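Ferulic acid esterase, AmCE1/Fae1A (PDB 5CXX) probably releases ferulic acid from its esters as a feruloyl esterase of the alpha/beta-hydrolase fold, and is seen here with ferulic acid bound. Local coordinates at residues 79-82 against 83-87; 128-131 against 132-136; 216-219 against 220-224. One frame throughout, in Å; residues are numbered along the deposited sequence. Where two conformers were deposited one is given.

Contact 1: residues 79-82 against 83-87; sequences LAIP and TNLLK
Helix 77-87, the helical link of the beta-alpha-beta unit between the neighbouring parallel strands 58-62 and 95-99, passes here through a proline kink, with Ala80 set against Asn84, Ile81 against Leu85 and Pro82 against Leu86. Three alpha-helical bonds tie one turn to the next: Asn84 N to Ala80 O at 2.9 Å, Leu85 N to Ile81 O, and Leu86 N to Pro82 O with the donor tilted 27° from the carbonyl plane. Pro82 has no N-H to give to the preceding turn, so the ladder is interrupted there. The turn is also opened beside it: Leu79 O lies 4.3 Å from Thr83 N, too far for the usual rung. A water takes up the slack, giving a proton to Leu79 O at 2.7 Å and hydrogen-bonding Thr83 OG1 at the same 2.7 Å. Thr83 presents this oxygen because OG1 lies beside its own backbone N, opposite the carbonyl carbon (chi1 -71°). On the apolar side Ile81 and Leu85 run alongside each other, CG2 of Ile81 touching CD1 of Leu85 at 3.7 Å. Asn84 folds back along the helix, its ND2 3.7 Å from Ala80 CB, while its amide bonds are made elsewhere: OD1 with the hydroxyl of Tyr23, ND2 with the backbone oxygens of Tyr14 and Thr16. A leucine in place of Asn84 would probably leave these two carbonyls and the tyrosine hydroxyl without their mate in a buried setting. Asn84 and Thr83 thus face the N-terminal segment, Thr83 touching Val21, Tyr23 and Pro24, whereas Ile81, Pro82 and Leu85 pack on Phe262, Tyr263 and Ile266 of helix 255-266.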
ATOM      1  N   LEU A  79      -1.586  12.544   3.723  1.00 18.52           N
ATOM      2  CA  LEU A  79      -1.149  13.795   3.075  1.00 18.58           C
ATOM      3  C   LEU A  79       0.011  14.457   3.790  1.00 22.74           C
ATOM      4  O   LEU A  79       0.789  15.170   3.138  1.00 22.22           O
ATOM      5  CB  LEU A  79      -2.319  14.813   3.027  1.00 20.18           C
ATOM      6  CG  LEU A  79      -3.513  14.388   2.188  1.00 22.10           C
ATOM      7  CD1 LEU A  79      -4.666  15.416   2.376  1.00 23.00           C
ATOM      8  CD2 LEU A  79      -3.119  14.245   0.696  1.00 25.62           C
ATOM      9  N   ALA A  80       0.134  14.297   5.105  1.00 19.43           N
ATOM     10  CA  ALA A  80       1.158  15.101   5.815  1.00 20.02           C
ATOM     11  C   ALA A  80       2.545  14.477   5.759  1.00 19.55           C
ATOM     12  O   ALA A  80       3.538  15.201   5.656  1.00 20.84           O
ATOM     13  CB  ALA A  80       0.767  15.316   7.284  1.00 20.85           C
ATOM     14  N   ILE A  81       2.627  13.160   5.867  1.00 18.09           N
ATOM     15  CA  ILE A  81       3.944  12.523   6.013  1.00 18.93           C
ATOM     16  C   ILE A  81       4.907  12.770   4.837  1.00 19.99           C
ATOM     17  O   ILE A  81       6.071  13.173   5.076  1.00 20.62           O
ATOM     18  CB  ILE A  81       3.753  10.990   6.261  1.00 19.76           C
ATOM     19  CG1 ILE A  81       3.394  10.772   7.753  1.00 20.44           C
ATOM     20  CG2 ILE A  81       5.042  10.195   5.872  1.00 19.06           C
ATOM     21  CD1 ILE A  81       2.965   9.291   8.082  1.00 20.27           C
ATOM     22  N   PRO A  82       4.445  12.592   3.579  1.00 19.61           N
ATOM     23  CA  PRO A  82       5.465  12.783   2.511  1.00 22.15           C
ATOM     24  C   PRO A  82       5.913  14.234   2.397  1.00 20.97           C
ATOM     25  O   PRO A  82       7.115  14.470   2.181  1.00 21.20           O
ATOM     26  CB  PRO A  82       4.742  12.328   1.227  1.00 21.23           C
ATOM     27  CG  PRO A  82       3.652  11.357   1.743  1.00 21.77           C
ATOM     28  CD  PRO A  82       3.179  11.976   3.077  1.00 19.32           C
ATOM     29  N   THR A  83       5.014  15.201   2.598  1.00 21.16           N
ATOM     30  CA  THR A  83       5.417  16.627   2.595  1.00 22.12           C
ATOM     31  C   THR A  83       6.341  16.972   3.750  1.00 20.73           C
ATOM     32  O   THR A  83       7.338  17.656   3.592  1.00 23.79           O
ATOM     33  CB  THR A  83       4.137  17.516   2.618  1.00 22.05           C
ATOM     34  OG1 THR A  83       3.536  17.388   1.338  1.00 24.98           O
ATOM     35  CG2 THR A  83       4.479  19.009   2.899  1.00 24.33           C
ATOM     36  N   ASN A  84       5.992  16.486   4.932  1.00 21.57           N
ATOM     37  CA  ASN A  84       6.779  16.832   6.106  1.00 22.25           C
ATOM     38  C   ASN A  84       8.166  16.201   6.008  1.00 23.74           C
ATOM     39  O   ASN A  84       9.140  16.820   6.452  1.00 26.25           O
ATOM     40  CB  ASN A  84       6.052  16.393   7.387  1.00 21.86           C
ATOM     41  CG  ASN A  84       4.876  17.326   7.712  1.00 22.72           C
ATOM     42  OD1 ASN A  84       4.890  18.521   7.320  1.00 23.14           O
ATOM     43  ND2 ASN A  84       3.887  16.823   8.455  1.00 21.94           N
ATOM     44  N   LEU A  85       8.251  14.995   5.432  1.00 21.71           N
ATOM     45  CA  LEU A  85       9.596  14.409   5.198  1.00 21.28           C
ATOM     46  C   LEU A  85      10.326  15.167   4.108  1.00 25.46           C
ATOM     47  O   LEU A  85      11.552  15.400   4.211  1.00 27.02           O
ATOM     48  CB  LEU A  85       9.490  12.918   4.843  1.00 21.00           C
ATOM     49  CG  LEU A  85       9.096  11.986   5.990  1.00 23.15           C
ATOM     50  CD1 LEU A  85       8.685  10.569   5.466  1.00 22.06           C
ATOM     51  CD2 LEU A  85      10.266  11.907   7.027  1.00 24.01           C
ATOM     52  N   LEU A  86       9.603  15.547   3.053  1.00 23.73           N
ATOM     53  CA  LEU A  86      10.248  16.297   1.948  1.00 24.99           C
ATOM     54  C   LEU A  86      10.919  17.574   2.446  1.00 29.22           C
ATOM     55  O   LEU A  86      12.032  17.961   2.017  1.00 30.09           O
ATOM     56  CB  LEU A  86       9.169  16.605   0.866  1.00 23.74           C
ATOM     57  CG  LEU A  86       9.647  17.586  -0.216  1.00 27.09           C
ATOM     58  CD1 LEU A  86      10.776  16.947  -1.034  1.00 29.76           C
ATOM     59  CD2 LEU A  86       8.408  17.869  -1.106  1.00 27.64           C
ATOM     60  N   LYS A  87      10.238  18.254   3.351  1.00 28.55           N
ATOM     61  CA  LYS A  87      10.713  19.557   3.868  1.00 31.68           C
ATOM     62  C   LYS A  87      12.030  19.396   4.628  1.00 32.60           C
ATOM     63  O   LYS A  87      12.799  20.358   4.744  1.00 34.63           O
ATOM     64  CB  LYS A  87       9.645  20.196   4.777  1.00 32.14           C
ATOM     65  CG  LYS A  87       8.560  21.068   4.098  1.00 46.97           C
ATOM     66  CD  LYS A  87       9.011  21.781   2.790  1.00 68.03           C
ATOM     67  CE  LYS A  87       8.088  22.964   2.335  1.00 67.90           C
ATOM     68  NZ  LYS A  87       7.559  23.915   3.381  1.00 68.38           N
TER
HETATM   69  O   HOH W   1       2.464  14.951   0.984  1.00 21.58           O

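Contact 2: residues 128-131 against 132-136; sequences ELIE and VIMPY
Val132 and Ile133 both close onto Glu128 across a widened, pi-type turn of helix 125-140, and Pro135 lies beyond it against the backbone of Ile130 and Glu131. Glu128 O takes two N-H groups: Ile133 N at 2.9 Å, nearly straight in front of the carbonyl, and Val132 N at 3.0 Å, a more bent bond whose donor stands 40° out of the carbonyl plane. Leu129 O likewise reaches five residues on, to Met134 N. Pro135 has no N-H to give to the turn before, and its ring sits against carbonyls instead: CD lies 3.3 Å from Ile130 O and CG 3.5 Å from Glu131 O. Glu128 is shaped as a hook. CG is anti to the backbone N (chi1 179°), and the bend at chi2 swings the carboxylate over the Val132 side chain, OE2 meeting CB of Val132 at 3.8 Å. The outer curve of the same hook is filled by Ile133, whose CD1 touches Glu128 CG at 3.9 Å, the two chains crossing at about a right angle. Next along, Leu129 CD1 fits beside Met134 CG at 4.1 Å; Met134 has two deposited conformers, so this contact, described for one of them, is less certain. Leu129, Ile133 and Met134 all rest on Tyr60 of strand 58-62, while Val132 lies on Tyr31 and Ser33 of strand 26-33. Chemically, a buried carboxylate is set among hydrocarbon groups but not left alone: OE2 is hydrogen-bonded to the Tyr31 hydroxyl and OE1 to that of Ser33, with Arg40 only at long, weak ion-pair range. These hydroxyls would probably help a charged Glu128 to be tolerated, joining the helix to the edge strand by polar bonds as well as by apolar packing.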
ATOM      1  N   GLU A 128      -6.585  -4.861 -12.141  1.00 17.86           N
ATOM      2  CA  GLU A 128      -7.004  -3.430 -12.191  1.00 17.46           C
ATOM      3  C   GLU A 128      -5.784  -2.522 -12.183  1.00 16.81           C
ATOM      4  O   GLU A 128      -5.687  -1.614 -13.010  1.00 16.55           O
ATOM      5  CB  GLU A 128      -7.906  -3.103 -10.975  1.00 17.64           C
ATOM      6  CG  GLU A 128      -8.364  -1.620 -10.927  1.00 17.19           C
ATOM      7  CD  GLU A 128      -9.288  -1.286 -12.109  1.00 20.05           C
ATOM      8  OE1 GLU A 128      -9.798  -2.217 -12.785  1.00 19.31           O
ATOM      9  OE2 GLU A 128      -9.484  -0.080 -12.379  1.00 19.34           O
ATOM     10  N   LEU A 129      -4.828  -2.833 -11.306  1.00 15.95           N
ATOM     11  CA  LEU A 129      -3.663  -1.942 -11.186  1.00 15.78           C
ATOM     12  C   LEU A 129      -2.829  -1.991 -12.493  1.00 16.35           C
ATOM     13  O   LEU A 129      -2.454  -0.959 -13.053  1.00 17.31           O
ATOM     14  CB  LEU A 129      -2.846  -2.350  -9.941  1.00 16.00           C
ATOM     15  CG  LEU A 129      -1.546  -1.498  -9.812  1.00 16.84           C
ATOM     16  CD1 LEU A 129      -1.864  -0.050  -9.452  1.00 18.50           C
ATOM     17  CD2 LEU A 129      -0.637  -2.145  -8.712  1.00 16.90           C
ATOM     18  N   ILE A 130      -2.502  -3.218 -12.939  1.00 17.10           N
ATOM     19  CA  ILE A 130      -1.504  -3.365 -14.026  1.00 17.03           C
ATOM     20  C   ILE A 130      -2.104  -3.065 -15.388  1.00 17.82           C
ATOM     21  O   ILE A 130      -1.450  -2.425 -16.232  1.00 19.82           O
ATOM     22  CB  ILE A 130      -0.894  -4.799 -13.949  1.00 21.02           C
ATOM     23  CG1 ILE A 130      -0.069  -4.869 -12.658  1.00 19.89           C
ATOM     24  CG2 ILE A 130      -0.089  -5.113 -15.198  1.00 20.30           C
ATOM     25  CD1 ILE A 130       0.396  -6.337 -12.330  1.00 19.37           C
ATOM     26  N   GLU A 131      -3.373  -3.480 -15.590  1.00 18.67           N
ATOM     27  CA  GLU A 131      -4.003  -3.334 -16.905  1.00 19.60           C
ATOM     28  C   GLU A 131      -4.715  -1.991 -17.096  1.00 18.36           C
ATOM     29  O   GLU A 131      -4.930  -1.591 -18.241  1.00 21.37           O
ATOM     30  CB  GLU A 131      -5.053  -4.442 -17.155  1.00 20.52           C
ATOM     31  CG  GLU A 131      -4.403  -5.832 -17.117  1.00 23.93           C
ATOM     32  CD  GLU A 131      -5.447  -6.918 -17.297  1.00 34.32           C
ATOM     33  OE1 GLU A 131      -6.534  -6.659 -17.849  1.00 42.58           O
ATOM     34  OE2 GLU A 131      -5.200  -8.035 -16.863  1.00 43.63           O
ATOM     35  N   VAL A 132      -5.128  -1.352 -15.996  1.00 19.36           N
ATOM     36  CA  VAL A 132      -5.992  -0.152 -16.132  1.00 18.74           C
ATOM     37  C   VAL A 132      -5.379   1.064 -15.453  1.00 19.18           C
ATOM     38  O   VAL A 132      -5.222   2.103 -16.127  1.00 19.14           O
ATOM     39  CB  VAL A 132      -7.396  -0.364 -15.561  1.00 19.27           C
ATOM     40  CG1 VAL A 132      -8.276   0.866 -15.890  1.00 19.62           C
ATOM     41  CG2 VAL A 132      -8.008  -1.556 -16.237  1.00 19.39           C
ATOM     42  N   ILE A 133      -5.062   0.969 -14.167  1.00 17.28           N
ATOM     43  CA  ILE A 133      -4.645   2.175 -13.454  1.00 17.30           C
ATOM     44  C   ILE A 133      -3.247   2.660 -13.855  1.00 19.41           C
ATOM     45  O   ILE A 133      -3.045   3.867 -14.131  1.00 18.55           O
ATOM     46  CB  ILE A 133      -4.692   1.951 -11.963  1.00 16.78           C
ATOM     47  CG1 ILE A 133      -6.188   1.889 -11.501  1.00 16.44           C
ATOM     48  CG2 ILE A 133      -4.064   3.144 -11.173  1.00 19.77           C
ATOM     49  CD1 ILE A 133      -6.302   1.499 -10.006  1.00 17.54           C
ATOM     50  N   MET A 134      -2.301   1.763 -13.946  1.00 17.95           N
ATOM     51  CA  MET A 134      -0.957   2.182 -14.326  0.73 17.06           C
ATOM     52  C   MET A 134      -0.918   2.799 -15.716  1.00 21.16           C
ATOM     53  O   MET A 134      -0.324   3.873 -15.914  1.00 21.62           O
ATOM     54  CB  MET A 134       0.037   1.012 -14.214  0.73 19.46           C
ATOM     55  CG  MET A 134       0.404   0.801 -12.812  0.73 19.10           C
ATOM     56  SD  MET A 134       1.421  -0.676 -12.675  0.73 21.20           S
ATOM     57  CE  MET A 134       3.006   0.054 -12.982  0.73 23.83           C
ATOM     58  N   PRO A 135      -1.591   2.175 -16.729  1.00 19.15           N
ATOM     59  CA  PRO A 135      -1.623   2.870 -18.034  1.00 22.17           C
ATOM     60  C   PRO A 135      -2.363   4.220 -17.963  1.00 20.99           C
ATOM     61  O   PRO A 135      -1.971   5.179 -18.631  1.00 23.37           O
ATOM     62  CB  PRO A 135      -2.372   1.880 -18.948  1.00 23.94           C
ATOM     63  CG  PRO A 135      -2.098   0.511 -18.302  1.00 24.36           C
ATOM     64  CD  PRO A 135      -2.057   0.764 -16.834  1.00 20.90           C
ATOM     65  N   TYR A 136      -3.428   4.314 -17.164  1.00 20.10           N
ATOM     66  CA  TYR A 136      -4.122   5.603 -17.055  1.00 22.33           C
ATOM     67  C   TYR A 136      -3.159   6.689 -16.556  1.00 21.13           C
ATOM     68  O   TYR A 136      -3.097   7.797 -17.073  1.00 20.73           O
ATOM     69  CB  TYR A 136      -5.299   5.442 -16.094  1.00 21.80           C
ATOM     70  CG  TYR A 136      -6.150   6.702 -16.050  1.00 21.13           C
ATOM     71  CD1 TYR A 136      -5.794   7.767 -15.208  1.00 22.77           C
ATOM     72  CD2 TYR A 136      -7.315   6.814 -16.832  1.00 20.56           C
ATOM     73  CE1 TYR A 136      -6.567   8.966 -15.194  1.00 21.78           C
ATOM     74  CE2 TYR A 136      -8.075   7.967 -16.805  1.00 21.57           C
ATOM     75  CZ  TYR A 136      -7.681   9.041 -16.006  1.00 23.83           C
ATOM     76  OH  TYR A 136      -8.458  10.192 -16.025  1.00 25.61           O
TER

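Contact 3: residues 216-219 against 220-224; sequences IDCG and TNDSV
Cys218 and Asp222 meet where strand 213-219 runs out into the loop leading to helix 228-238, SG of Cys218 lying 3.7 Å from Asp222 CB. This is the close inner part of the contact. With SG anti to the backbone N (chi1 -167°), the sulfur stands out beside the strand on the side where Asp222 returns, and it lies 4.0 Å from OD2 of the same aspartate; Val225 and Pro229 also touch the cysteine. Gly219 is buried beside it, and two waters bridge Gly219 and Asp222. One water accepts from Gly219 N and donates to Asp222 OD2 at 2.7 Å; a second donates to Gly219 O and accepts from Asp222 N, 3.0 Å in each case. The two bridges hold the loop's return across the strand end without direct backbone pairing. The outer side is looser. Thr220 and Asn221 are exposed at the apex of the turn, and their side chains are joined by a short bond, Thr220 OG1 giving its proton to Asn221 OD1 at 2.6 Å. The threonine oxygen also receives Gly250 N, which connects this apex to the loop after strand 244-248. Returning inward, Asp222 OD1 accepts Val224 N at 2.8 Å, an Asx turn with an N-H...O angle of 152°, and takes Val225 N as well. OD2, which also takes the water from Gly219 N, is hydrogen-bonded to His253 ND1. This pattern fits the acid of a Ser-His-Asp triad, probably with Ser156 as nucleophile: the two loop N-H groups on OD1, with the water on OD2, probably hold the carboxylate's rotation, so that OD2 can also meet the histidine, and Val224, at the end of the turn, touches the bound ferulic acid.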
ATOM      1  N   ILE A 216       7.191  -4.344   6.351  1.00 18.15           N
ATOM      2  CA  ILE A 216       5.965  -4.844   6.954  1.00 17.28           C
ATOM      3  C   ILE A 216       5.940  -4.366   8.401  1.00 18.41           C
ATOM      4  O   ILE A 216       6.971  -4.448   9.106  1.00 18.18           O
ATOM      5  CB  ILE A 216       5.924  -6.384   6.979  1.00 19.16           C
ATOM      6  CG1 ILE A 216       6.038  -6.951   5.593  1.00 21.14           C
ATOM      7  CG2 ILE A 216       4.604  -6.851   7.646  1.00 18.71           C
ATOM      8  CD1 ILE A 216       6.116  -8.525   5.621  1.00 22.10           C
ATOM      9  N   ASP A 217       4.776  -3.838   8.852  1.00 18.47           N
ATOM     10  CA  ASP A 217       4.621  -3.582  10.293  1.00 18.64           C
ATOM     11  C   ASP A 217       3.283  -4.057  10.785  1.00 18.46           C
ATOM     12  O   ASP A 217       2.421  -4.526   9.996  1.00 18.07           O
ATOM     13  CB  ASP A 217       4.881  -2.077  10.700  1.00 18.00           C
ATOM     14  CG  ASP A 217       3.636  -1.141  10.549  1.00 20.28           C
ATOM     15  OD1 ASP A 217       2.810  -1.385   9.678  1.00 20.88           O
ATOM     16  OD2 ASP A 217       3.526  -0.167  11.345  1.00 18.24           O
ATOM     17  N   CYS A 218       3.137  -3.988  12.097  1.00 18.22           N
ATOM     18  CA  CYS A 218       1.860  -4.329  12.735  1.00 18.11           C
ATOM     19  C   CYS A 218       1.893  -3.881  14.178  1.00 18.15           C
ATOM     20  O   CYS A 218       2.961  -3.926  14.803  1.00 19.42           O
ATOM     21  CB  CYS A 218       1.601  -5.863  12.687  1.00 18.90           C
ATOM     22  SG  CYS A 218      -0.121  -6.326  13.127  1.00 20.41           S
ATOM     23  N   GLY A 219       0.747  -3.457  14.741  1.00 19.78           N
ATOM     24  CA  GLY A 219       0.639  -3.294  16.175  1.00 19.99           C
ATOM     25  C   GLY A 219       0.914  -4.622  16.902  1.00 23.58           C
ATOM     26  O   GLY A 219       0.664  -5.714  16.382  1.00 22.30           O
ATOM     27  N   THR A 220       1.343  -4.539  18.149  1.00 21.05           N
ATOM     28  CA  THR A 220       1.545  -5.775  18.948  1.00 21.47           C
ATOM     29  C   THR A 220       0.173  -6.345  19.389  1.00 25.54           C
ATOM     30  O   THR A 220       0.085  -7.498  19.780  1.00 27.68           O
ATOM     31  CB  THR A 220       2.367  -5.533  20.204  1.00 24.50           C
ATOM     32  OG1 THR A 220       1.781  -4.449  20.913  1.00 24.15           O
ATOM     33  CG2 THR A 220       3.835  -5.158  19.810  1.00 25.43           C
ATOM     34  N   ASN A 221      -0.895  -5.547  19.262  1.00 23.77           N
ATOM     35  CA  ASN A 221      -2.194  -5.938  19.826  1.00 23.37           C
ATOM     36  C   ASN A 221      -3.286  -5.721  18.794  1.00 21.91           C
ATOM     37  O   ASN A 221      -4.338  -5.148  19.105  1.00 25.18           O
ATOM     38  CB  ASN A 221      -2.511  -5.140  21.076  1.00 29.92           C
ATOM     39  CG  ASN A 221      -1.537  -5.463  22.213  1.00 38.75           C
ATOM     40  OD1 ASN A 221      -0.388  -4.999  22.226  1.00 38.27           O
ATOM     41  ND2 ASN A 221      -1.967  -6.333  23.128  1.00 42.49           N
ATOM     42  N   ASP A 222      -3.020  -6.182  17.569  1.00 21.01           N
ATOM     43  CA  ASP A 222      -3.965  -5.963  16.473  1.00 21.31           C
ATOM     44  C   ASP A 222      -5.032  -7.069  16.577  1.00 24.80           C
ATOM     45  O   ASP A 222      -4.748  -8.238  16.297  1.00 23.61           O
ATOM     46  CB  ASP A 222      -3.246  -5.992  15.108  1.00 22.79           C
ATOM     47  CG  ASP A 222      -4.173  -5.585  13.985  1.00 20.97           C
ATOM     48  OD1 ASP A 222      -5.305  -6.127  13.918  1.00 22.30           O
ATOM     49  OD2 ASP A 222      -3.786  -4.746  13.156  1.00 20.36           O
ATOM     50  N   SER A 223      -6.254  -6.647  16.914  1.00 22.29           N
ATOM     51  CA  SER A 223      -7.375  -7.552  17.170  1.00 26.28           C
ATOM     52  C   SER A 223      -8.019  -8.067  15.844  1.00 25.98           C
ATOM     53  O   SER A 223      -8.883  -8.997  15.892  1.00 29.45           O
ATOM     54  CB  SER A 223      -8.447  -6.819  18.006  1.00 26.56           C
ATOM     55  OG  SER A 223      -8.887  -5.704  17.274  1.00 32.22           O
ATOM     56  N   VAL A 224      -7.593  -7.545  14.695  1.00 22.37           N
ATOM     57  CA  VAL A 224      -8.234  -7.894  13.422  1.00 20.47           C
ATOM     58  C   VAL A 224      -7.336  -8.855  12.627  1.00 22.63           C
ATOM     59  O   VAL A 224      -7.866  -9.865  12.118  1.00 23.15           O
ATOM     60  CB  VAL A 224      -8.523  -6.662  12.590  1.00 22.52           C
ATOM     61  CG1 VAL A 224      -9.078  -6.979  11.149  1.00 22.13           C
ATOM     62  CG2 VAL A 224      -9.525  -5.776  13.360  1.00 25.19           C
TER
HETATM   63  O   HOH W   2      -1.765  -3.025  13.614  1.00 19.52           O
HETATM   64  O   HOH W   3      -0.998  -8.231  16.570  1.00 26.59           O

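How the contacts relate
The three contacts are spread round one alpha/beta-hydrolase sheet and none touches another. Contact 3 is the one that reaches the ligand and the probable catalytic triad, the side chain of Asp222 being about 8 Å from ferulic acid. Contact 1 is the nearer of the other two, about 10 Å away by nearest atoms and 24 Å by centres; helix 255-266, which packs on it, follows shortly after His253. Contact 2 lies across the chain's centre from contact 3, 30 Å between centres. Contacts 1 and 2, 26 Å apart by centres, are related through strand 58-62, which precedes helix 77-87 and whose Tyr60 meets Leu129, Ile133 and Met134.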